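Local atomic coordinates of protein SMG-7 (Caenorhabditis elegans, PDB entry 3ZHE), a protein that forms with SMG-5 a heterodimer whose unusual arrangement of two 14-3-3-like domains is required for efficient nonsense-mediated mRNA decay. Residues S228-I233 / V261-V266; F211-I216 / F235-E240; I287-Y292 / K327-I332. All coordinates share one frame; numbering follows the deposited sequence.

Contact 1: residues S228-I233 / V261-V266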
loop_
_atom_site.group_PDB
_atom_site.type_symbol
_atom_site.label_atom_id
_atom_site.label_comp_id
_atom_site.label_asym_id
_atom_site.label_seq_id
_atom_site.Cartn_x
_atom_site.Cartn_y
_atom_site.Cartn_z
ATOM N N SER B 228 -19.912 17.983 30.959
ATOM C CA SER B 228 -20.526 17.962 32.282
ATOM C C SER B 228 -22.051 17.973 32.203
ATOM O O SER B 228 -22.721 17.266 32.953
ATOM C CB SER B 228 -20.034 19.140 33.127
ATOM O OG SER B 228 -18.696 18.941 33.554
ATOM N N CYS B 229 -22.597 18.772 31.290
ATOM C CA CYS B 229 -24.050 18.872 31.165
ATOM C C CYS B 229 -24.683 17.616 30.565
ATOM O O CYS B 229 -25.728 17.160 31.031
ATOM C CB CYS B 229 -24.447 20.123 30.378
ATOM S SG CYS B 229 -24.109 21.667 31.261
ATOM N N LEU B 230 -24.047 17.060 29.538
ATOM C CA LEU B 230 -24.494 15.803 28.949
ATOM C C LEU B 230 -24.441 14.702 30.000
ATOM O O LEU B 230 -25.334 13.853 30.083
ATOM C CB LEU B 230 -23.614 15.424 27.758
ATOM C CG LEU B 230 -23.956 14.101 27.069
ATOM C CD1 LEU B 230 -25.304 14.202 26.375
ATOM C CD2 LEU B 230 -22.866 13.693 26.086
ATOM N N GLY B 231 -23.383 14.734 30.807
ATOM C CA GLY B 231 -23.217 13.796 31.899
ATOM C C GLY B 231 -24.318 13.926 32.932
ATOM O O GLY B 231 -24.808 12.925 33.452
ATOM N N ARG B 232 -24.712 15.160 33.231
ATOM C CA ARG B 232 -25.795 15.395 34.180
ATOM C C ARG B 232 -27.149 14.997 33.600
ATOM O O ARG B 232 -28.077 14.673 34.341
ATOM C CB ARG B 232 -25.825 16.853 34.643
ATOM C CG ARG B 232 -24.711 17.219 35.605
ATOM C CD ARG B 232 -25.074 18.447 36.422
ATOM N NE ARG B 232 -23.986 18.857 37.305
ATOM C CZ ARG B 232 -24.069 19.854 38.180
ATOM N NH1 ARG B 232 -25.195 20.547 38.295
ATOM N NH2 ARG B 232 -23.028 20.158 38.942
ATOM N N ILE B 233 -27.260 15.027 32.276
ATOM C CA ILE B 233 -28.469 14.560 31.609
ATOM C C ILE B 233 -28.569 13.043 31.720
ATOM O O ILE B 233 -29.631 12.495 32.024
ATOM C CB ILE B 233 -28.495 14.961 30.119
ATOM C CG1 ILE B 233 -28.585 16.479 29.968
ATOM C CG2 ILE B 233 -29.668 14.311 29.412
ATOM C CD1 ILE B 233 -28.576 16.942 28.529
ATOM N N VAL B 261 -24.460 14.246 17.724
ATOM C CA VAL B 261 -24.512 12.782 17.711
ATOM C C VAL B 261 -24.602 12.135 19.106
ATOM O O VAL B 261 -25.458 11.275 19.324
ATOM C CB VAL B 261 -23.360 12.159 16.873
ATOM C CG1 VAL B 261 -23.145 10.700 17.242
ATOM C CG2 VAL B 261 -23.646 12.304 15.387
ATOM N N PRO B 262 -23.734 12.545 20.054
ATOM C CA PRO B 262 -23.871 11.972 21.398
ATOM C C PRO B 262 -25.195 12.350 22.059
ATOM O O PRO B 262 -25.705 11.595 22.887
ATOM C CB PRO B 262 -22.709 12.607 22.169
ATOM C CG PRO B 262 -21.725 12.993 21.127
ATOM C CD PRO B 262 -22.550 13.418 19.958
ATOM N N LEU B 263 -25.741 13.506 21.693
ATOM C CA LEU B 263 -27.000 13.968 22.265
ATOM C C LEU B 263 -28.164 13.101 21.793
ATOM O O LEU B 263 -29.084 12.817 22.560
ATOM C CB LEU B 263 -27.246 15.440 21.921
ATOM C CG LEU B 263 -28.275 16.174 22.785
ATOM C CD1 LEU B 263 -27.887 16.099 24.254
ATOM C CD2 LEU B 263 -28.420 17.623 22.342
ATOM N N MET B 264 -28.116 12.679 20.531
ATOM C CA MET B 264 -29.131 11.786 19.975
ATOM C C MET B 264 -29.194 10.476 20.748
ATOM O O MET B 264 -30.273 10.009 21.112
ATOM C CB MET B 264 -28.839 11.477 18.506
ATOM C CG MET B 264 -29.003 12.650 17.563
ATOM S SD MET B 264 -28.924 12.157 15.830
ATOM C CE MET B 264 -30.203 10.904 15.769
ATOM N N SER B 265 -28.026 9.886 20.981
ATOM C CA SER B 265 -27.919 8.604 21.668
ATOM C C SER B 265 -28.510 8.669 23.069
ATOM O O SER B 265 -29.318 7.823 23.451
ATOM C CB SER B 265 -26.454 8.170 21.745
ATOM O OG SER B 265 -26.320 6.919 22.395
ATOM N N VAL B 266 -28.099 9.678 23.831
ATOM C CA VAL B 266 -28.608 9.874 25.182
ATOM C C VAL B 266 -30.113 10.139 25.153
ATOM O O VAL B 266 -30.850 9.680 26.025
ATOM C CB VAL B 266 -27.867 11.024 25.896
ATOM C CG1 VAL B 266 -28.453 11.272 27.277
ATOM C CG2 VAL B 266 -26.382 10.707 25.996
#
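Leu230 reaches from helix 222-234 to three residues of helix 257-270 and takes part in three of the five side-chain contacts. Its CG stands anti to the backbone N (chi1 178°), on the side of the neighbouring helix, and from there the two methyl groups part company. Leu230 CD1 enters the closer half of the interface and lies 3.7 Å from Val266 CG2. Within the same cluster Leu230 CD1 is 3.8 Å from Leu263 CD1, so one methyl group touches two residues of the facing helix. One turn further on, Ile233 offers its short branch, and Ile233 CG2 approaches Val266 CG1 at 3.9 Å. Val266 thus gives one methyl to each of the two side chains across from it.

Packing slackens on the other branch of Leu230. Leu230 CD2 comes only to 4.1 Å from Pro262 CB, the two side chains crossing at about a right angle, and the long branch of Ile233 is looser still, with Ile233 CD1 4.4 Å from Leu263 CD1. No hydrogen bond joins the segments. The axes of the two short segments come no closer than 10.9 Å, wide enough that side-chain ends rather than backbones bridge the gap. All five touching residues are buried; Leu263 also rests on Ile287, and Ile233 on Val284, of helix 277-304. Solvent is approached at Arg232, which is partly exposed and reaches away from this contact into the neighbouring loops.

The segments run nearly parallel, 10° apart, and a single helix, 243-253, separates their parent helices in sequence. Such parallel pairing of alternate helices is characteristic of alpha-alpha superhelical folds, consistent with a TPR-like Est1 DNA/RNA-binding domain.

Contact 2: residues F211-I216 / F235-E240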
loop_
_atom_site.group_PDB
_atom_site.type_symbol
_atom_site.label_atom_id
_atom_site.label_comp_id
_atom_site.label_asym_id
_atom_site.label_seq_id
_atom_site.Cartn_x
_atom_site.Cartn_y
_atom_site.Cartn_z
ATOM N N PHE B 211 -17.252 13.745 34.522
ATOM C CA PHE B 211 -17.654 15.110 34.193
ATOM C C PHE B 211 -18.958 15.552 34.857
ATOM O O PHE B 211 -19.181 16.747 35.062
ATOM C CB PHE B 211 -17.736 15.291 32.673
ATOM C CG PHE B 211 -16.402 15.521 32.016
ATOM C CD1 PHE B 211 -15.609 14.455 31.629
ATOM C CD2 PHE B 211 -15.941 16.808 31.790
ATOM C CE1 PHE B 211 -14.382 14.665 31.026
ATOM C CE2 PHE B 211 -14.715 17.024 31.186
ATOM C CZ PHE B 211 -13.934 15.951 30.807
ATOM N N ALA B 212 -19.804 14.588 35.204
ATOM C CA ALA B 212 -21.118 14.881 35.771
ATOM C C ALA B 212 -21.043 15.653 37.087
ATOM O O ALA B 212 -21.966 16.392 37.433
ATOM C CB ALA B 212 -21.912 13.595 35.954
ATOM N N ASN B 213 -19.943 15.486 37.812
ATOM C CA ASN B 213 -19.790 16.112 39.121
ATOM C C ASN B 213 -18.770 17.247 39.139
ATOM O O ASN B 213 -17.984 17.370 40.078
ATOM C CB ASN B 213 -19.430 15.060 40.173
ATOM C CG ASN B 213 -20.534 14.041 40.380
ATOM O OD1 ASN B 213 -21.713 14.389 40.442
ATOM N ND2 ASN B 213 -20.156 12.772 40.482
ATOM N N ARG B 214 -18.786 18.071 38.099
ATOM C CA ARG B 214 -17.931 19.250 38.056
ATOM C C ARG B 214 -18.741 20.501 38.375
ATOM O O ARG B 214 -19.912 20.603 38.009
ATOM C CB ARG B 214 -17.257 19.384 36.689
ATOM C CG ARG B 214 -16.287 18.259 36.358
ATOM C CD ARG B 214 -15.345 18.657 35.232
ATOM N NE ARG B 214 -14.357 17.619 34.952
ATOM C CZ ARG B 214 -13.296 17.787 34.170
ATOM N NH1 ARG B 214 -13.076 18.958 33.587
ATOM N NH2 ARG B 214 -12.449 16.784 33.973
ATOM N N ASP B 215 -18.115 21.446 39.067
ATOM C CA ASP B 215 -18.780 22.690 39.431
ATOM C C ASP B 215 -19.106 23.494 38.177
ATOM O O ASP B 215 -18.300 24.298 37.712
ATOM C CB ASP B 215 -17.906 23.512 40.381
ATOM C CG ASP B 215 -18.717 24.448 41.258
ATOM O OD1 ASP B 215 -19.821 24.853 40.841
ATOM O OD2 ASP B 215 -18.247 24.777 42.368
ATOM N N ILE B 216 -20.297 23.256 37.637
ATOM C CA ILE B 216 -20.760 23.930 36.429
ATOM C C ILE B 216 -20.782 25.452 36.597
ATOM O O ILE B 216 -20.548 26.194 35.642
ATOM C CB ILE B 216 -22.157 23.411 36.007
ATOM C CG1 ILE B 216 -22.106 21.904 35.751
ATOM C CG2 ILE B 216 -22.663 24.132 34.769
ATOM C CD1 ILE B 216 -23.358 21.355 35.097
ATOM N N PHE B 235 -27.187 10.899 33.923
ATOM C CA PHE B 235 -27.386 10.372 35.270
ATOM C C PHE B 235 -28.585 10.993 35.977
ATOM O O PHE B 235 -28.716 10.884 37.198
ATOM C CB PHE B 235 -26.126 10.562 36.120
ATOM C CG PHE B 235 -24.975 9.700 35.698
ATOM C CD1 PHE B 235 -24.975 8.341 35.969
ATOM C CD2 PHE B 235 -23.887 10.246 35.040
ATOM C CE1 PHE B 235 -23.914 7.543 35.586
ATOM C CE2 PHE B 235 -22.822 9.454 34.655
ATOM C CZ PHE B 235 -22.836 8.101 34.928
ATOM N N LEU B 236 -29.450 11.643 35.203
ATOM C CA LEU B 236 -30.676 12.241 35.727
ATOM C C LEU B 236 -30.411 13.225 36.866
ATOM O O LEU B 236 -31.123 13.233 37.869
ATOM C CB LEU B 236 -31.655 11.153 36.184
ATOM C CG LEU B 236 -32.190 10.215 35.097
ATOM C CD1 LEU B 236 -33.008 9.088 35.708
ATOM C CD2 LEU B 236 -33.017 10.993 34.085
ATOM N N LEU B 237 -29.382 14.051 36.701
ATOM C CA LEU B 237 -29.031 15.044 37.710
ATOM C C LEU B 237 -29.492 16.436 37.291
ATOM O O LEU B 237 -29.629 16.725 36.103
ATOM C CB LEU B 237 -27.522 15.045 37.959
ATOM C CG LEU B 237 -26.907 13.697 38.338
ATOM C CD1 LEU B 237 -25.418 13.839 38.624
ATOM C CD2 LEU B 237 -27.634 13.094 39.529
ATOM N N GLU B 238 -29.728 17.295 38.278
ATOM C CA GLU B 238 -30.194 18.652 38.020
ATOM C C GLU B 238 -29.058 19.545 37.531
ATOM O O GLU B 238 -28.018 19.648 38.180
ATOM C CB GLU B 238 -30.825 19.244 39.284
ATOM C CG GLU B 238 -31.378 20.654 39.113
ATOM C CD GLU B 238 -32.015 21.185 40.383
ATOM O OE1 GLU B 238 -31.996 20.466 41.403
ATOM O OE2 GLU B 238 -32.537 22.320 40.363
ATOM N N ILE B 239 -29.259 20.182 36.382
ATOM C CA ILE B 239 -28.271 21.107 35.838
ATOM C C ILE B 239 -28.380 22.461 36.533
ATOM O O ILE B 239 -29.377 23.169 36.374
ATOM C CB ILE B 239 -28.425 21.272 34.314
ATOM C CG1 ILE B 239 -28.268 19.918 33.617
ATOM C CG2 ILE B 239 -27.409 22.269 33.778
ATOM C CD1 ILE B 239 -28.301 19.996 32.105
ATOM N N GLU B 240 -27.335 22.797 37.290
ATOM C CA GLU B 240 -27.282 23.968 38.172
ATOM C C GLU B 240 -28.063 25.197 37.711
ATOM O O GLU B 240 -29.175 25.443 38.179
ATOM C CB GLU B 240 -25.826 24.360 38.437
#
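Ala212 and Leu237 meet through methyl groups, where the loop entering helix 222-234 faces the loop leaving it. Leu237 shows how a side chain can make its contact at the tip alone. Leu237 CB remains 6.1 Å from Ala212 CB. CG, placed anti to the carbonyl carbon (chi1 -55°), is nearer but still does not touch the opposite loop. Leu237 CD1 completes the reach: it lies 4.4 Å from Ala212 CB and 4.2 Å from Asn213 OD1, the asparagine side chain crossing that of the leucine at about a right angle. CD2, the second methyl, makes no contact with residues 211-216.

The backbone brings Leu237 here through a Schellman motif that ends helix 222-234. Leu236, with its positive phi of 56°, is the C-prime residue; Leu237 N bonds to Arg232 O, and Leu236 N to Ile233 O. On the facing loop, a type I turn from Phe211 to Arg214 presents Ala212 and Asn213.

Ala212 CB serves a second neighbour, the ring of Phe235, which it approaches obliquely at 4.0 Å from Phe235 CD2. Further along, Ile216 CD1 sits at a loose 4.4 Å from Ile239 CG2. No hydrogen bond passes directly between the loops, yet Arg232 of the intervening helix spans them, its NE bonded to Ala212 O and its NH1 to Glu238 O.

Contact 3: residues I287-Y292 / K327-I332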
loop_
_atom_site.group_PDB
_atom_site.type_symbol
_atom_site.label_atom_id
_atom_site.label_comp_id
_atom_site.label_asym_id
_atom_site.label_seq_id
_atom_site.Cartn_x
_atom_site.Cartn_y
_atom_site.Cartn_z
ATOM N N ILE B 287 -31.389 22.461 24.651
ATOM C CA ILE B 287 -30.152 22.465 23.861
ATOM C C ILE B 287 -30.425 22.284 22.366
ATOM O O ILE B 287 -29.971 23.076 21.528
ATOM C CB ILE B 287 -29.182 21.359 24.320
ATOM C CG1 ILE B 287 -28.767 21.582 25.774
ATOM C CG2 ILE B 287 -27.957 21.310 23.415
ATOM C CD1 ILE B 287 -27.780 20.557 26.288
ATOM N N TRP B 288 -31.182 21.236 22.058
ATOM C CA TRP B 288 -31.548 20.873 20.695
ATOM C C TRP B 288 -32.187 22.034 19.941
ATOM O O TRP B 288 -31.768 22.369 18.834
ATOM C CB TRP B 288 -32.518 19.694 20.731
ATOM C CG TRP B 288 -32.606 18.926 19.461
ATOM C CD1 TRP B 288 -33.457 19.157 18.422
ATOM C CD2 TRP B 288 -31.825 17.784 19.097
ATOM N NE1 TRP B 288 -33.249 18.232 17.427
ATOM C CE2 TRP B 288 -32.252 17.378 17.818
ATOM C CE3 TRP B 288 -30.802 17.068 19.727
ATOM C CZ2 TRP B 288 -31.693 16.287 17.159
ATOM C CZ3 TRP B 288 -30.248 15.987 19.068
ATOM C CH2 TRP B 288 -30.694 15.608 17.797
ATOM N N CYS B 289 -33.200 22.645 20.548
ATOM C CA CYS B 289 -33.908 23.755 19.917
ATOM C C CYS B 289 -33.016 24.976 19.713
ATOM O O CYS B 289 -33.082 25.627 18.665
ATOM C CB CYS B 289 -35.160 24.132 20.713
ATOM S SG CYS B 289 -36.548 22.999 20.484
ATOM N N THR B 290 -32.189 25.289 20.708
ATOM C CA THR B 290 -31.241 26.393 20.569
ATOM C C THR B 290 -30.335 26.172 19.355
ATOM O O THR B 290 -30.170 27.063 18.502
ATOM C CB THR B 290 -30.377 26.566 21.832
ATOM O OG1 THR B 290 -31.205 26.981 22.927
ATOM C CG2 THR B 290 -29.294 27.610 21.602
ATOM N N ALA B 291 -29.771 24.969 19.276
ATOM C CA ALA B 291 -28.927 24.582 18.150
ATOM C C ALA B 291 -29.667 24.709 16.819
ATOM O O ALA B 291 -29.115 25.212 15.837
ATOM C CB ALA B 291 -28.411 23.166 18.340
ATOM N N TYR B 292 -30.917 24.254 16.799
ATOM C CA TYR B 292 -31.753 24.317 15.602
ATOM C C TYR B 292 -31.912 25.758 15.126
ATOM O O TYR B 292 -31.726 26.058 13.944
ATOM C CB TYR B 292 -33.122 23.685 15.883
ATOM C CG TYR B 292 -34.023 23.550 14.673
ATOM C CD1 TYR B 292 -33.616 22.836 13.553
ATOM C CD2 TYR B 292 -35.293 24.114 14.662
ATOM C CE1 TYR B 292 -34.443 22.704 12.448
ATOM C CE2 TYR B 292 -36.125 23.986 13.566
ATOM C CZ TYR B 292 -35.696 23.280 12.462
ATOM O OH TYR B 292 -36.522 23.151 11.368
ATOM N N LYS B 327 -40.152 15.388 17.542
ATOM C CA LYS B 327 -40.867 15.608 18.794
ATOM C C LYS B 327 -40.173 16.643 19.675
ATOM O O LYS B 327 -40.808 17.276 20.521
ATOM C CB LYS B 327 -41.024 14.290 19.557
ATOM N N LEU B 328 -38.872 16.811 19.475
ATOM C CA LEU B 328 -38.104 17.796 20.227
ATOM C C LEU B 328 -38.264 19.196 19.643
ATOM O O LEU B 328 -38.041 20.192 20.331
ATOM C CB LEU B 328 -36.621 17.413 20.263
ATOM C CG LEU B 328 -36.198 16.322 21.247
ATOM C CD1 LEU B 328 -34.709 16.039 21.121
ATOM C CD2 LEU B 328 -36.544 16.734 22.666
ATOM N N LEU B 329 -38.657 19.266 18.375
ATOM C CA LEU B 329 -38.755 20.542 17.670
ATOM C C LEU B 329 -40.156 21.148 17.703
ATOM O O LEU B 329 -40.392 22.212 17.129
ATOM C CB LEU B 329 -38.272 20.397 16.225
ATOM C CG LEU B 329 -36.770 20.173 16.048
ATOM C CD1 LEU B 329 -36.397 20.155 14.574
ATOM C CD2 LEU B 329 -35.983 21.243 16.791
ATOM N N ARG B 330 -41.084 20.470 18.370
ATOM C CA ARG B 330 -42.422 21.010 18.569
ATOM C C ARG B 330 -42.355 22.244 19.461
ATOM O O ARG B 330 -41.594 22.277 20.428
ATOM C CB ARG B 330 -43.336 19.968 19.218
ATOM C CG ARG B 330 -43.634 18.747 18.366
ATOM C CD ARG B 330 -44.376 17.700 19.188
ATOM N NE ARG B 330 -44.708 16.509 18.413
ATOM C CZ ARG B 330 -45.170 15.380 18.942
ATOM N NH1 ARG B 330 -45.349 15.283 20.253
ATOM N NH2 ARG B 330 -45.450 14.345 18.162
ATOM N N GLY B 331 -43.145 23.261 19.133
ATOM C CA GLY B 331 -43.223 24.450 19.961
ATOM C C GLY B 331 -42.568 25.681 19.364
ATOM O O GLY B 331 -42.899 26.806 19.736
ATOM N N ILE B 332 -41.636 25.472 18.440
ATOM C CA ILE B 332 -40.940 26.582 17.799
ATOM C C ILE B 332 -41.210 26.618 16.296
ATOM O O ILE B 332 -40.487 27.271 15.541
ATOM C CB ILE B 332 -39.418 26.518 18.043
ATOM C CG1 ILE B 332 -38.815 25.284 17.368
ATOM C CG2 ILE B 332 -39.114 26.514 19.535
ATOM C CD1 ILE B 332 -37.305 25.217 17.462
#
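Leu328 lays a methyl over the indole of Trp288, the first of three aliphatic residues through which loop 327-332 covers helix 277-304. Leu328 CD1 makes a CH-pi contact 4.0 Å from the centroid of the five-membered ring of Trp288, 17° off the normal. Leu329 follows and divides its fork between two aromatic rings. Leu329 CD1 stands almost squarely over the Tyr292 ring, 3.7 Å from the centroid and 7° off the normal. Leu329 CD2 slips between the aromatics, 3.7 Å from Trp288 CD1 in the plane of the indole, and 3.6 Å from Tyr292 CD2.

From Leu329 the chain bends through a type II turn, with Gly331 at the positive phi of its third position, and so brings Ile332 back to the helix. Ile332 CD1 meets the rim of the tyrosine ring, 3.6 Å from Tyr292 CD2, and also packs 3.8 Å from Cys289 SG.

An alanine in place of Tyr292 would probably leave Leu329 CD1 without the ring face it covers and Ile332 CD1 without an aromatic edge, opening a gap under the turn.

The one polar atom of the indole, Trp288 NE1, is satisfied outside the contact by Leu322 O. With no hydrogen bond between the segments, the chemistry implies that the loop is held to the helix chiefly by the fit of methyl groups against aromatic faces and edges and against the thiol of Cys289, rather than by directional polar pairing.

How the contacts relate
The three contacts sit on the same side of the chain's centre, within the Est1-type domain. Contacts 1 and 2 have centres about 11 Å apart and alternate along the chain: helix 222-234 supplies one segment of contact 1, while the loops at its two ends make contact 2. Contact 3 comes later in sequence, its centre about 15 Å from that of contact 1 and about 22 Å from that of contact 2. Met264 packs on Trp288, linking contact 1 to contact 3 through the successive helices 257-270 and 277-304. Contacts 2 and 3 do not touch. Helix-to-helix (contact 1), loop-to-loop (contact 2) and loop-to-helix (contact 3) packing together tie the helices of this domain into one body.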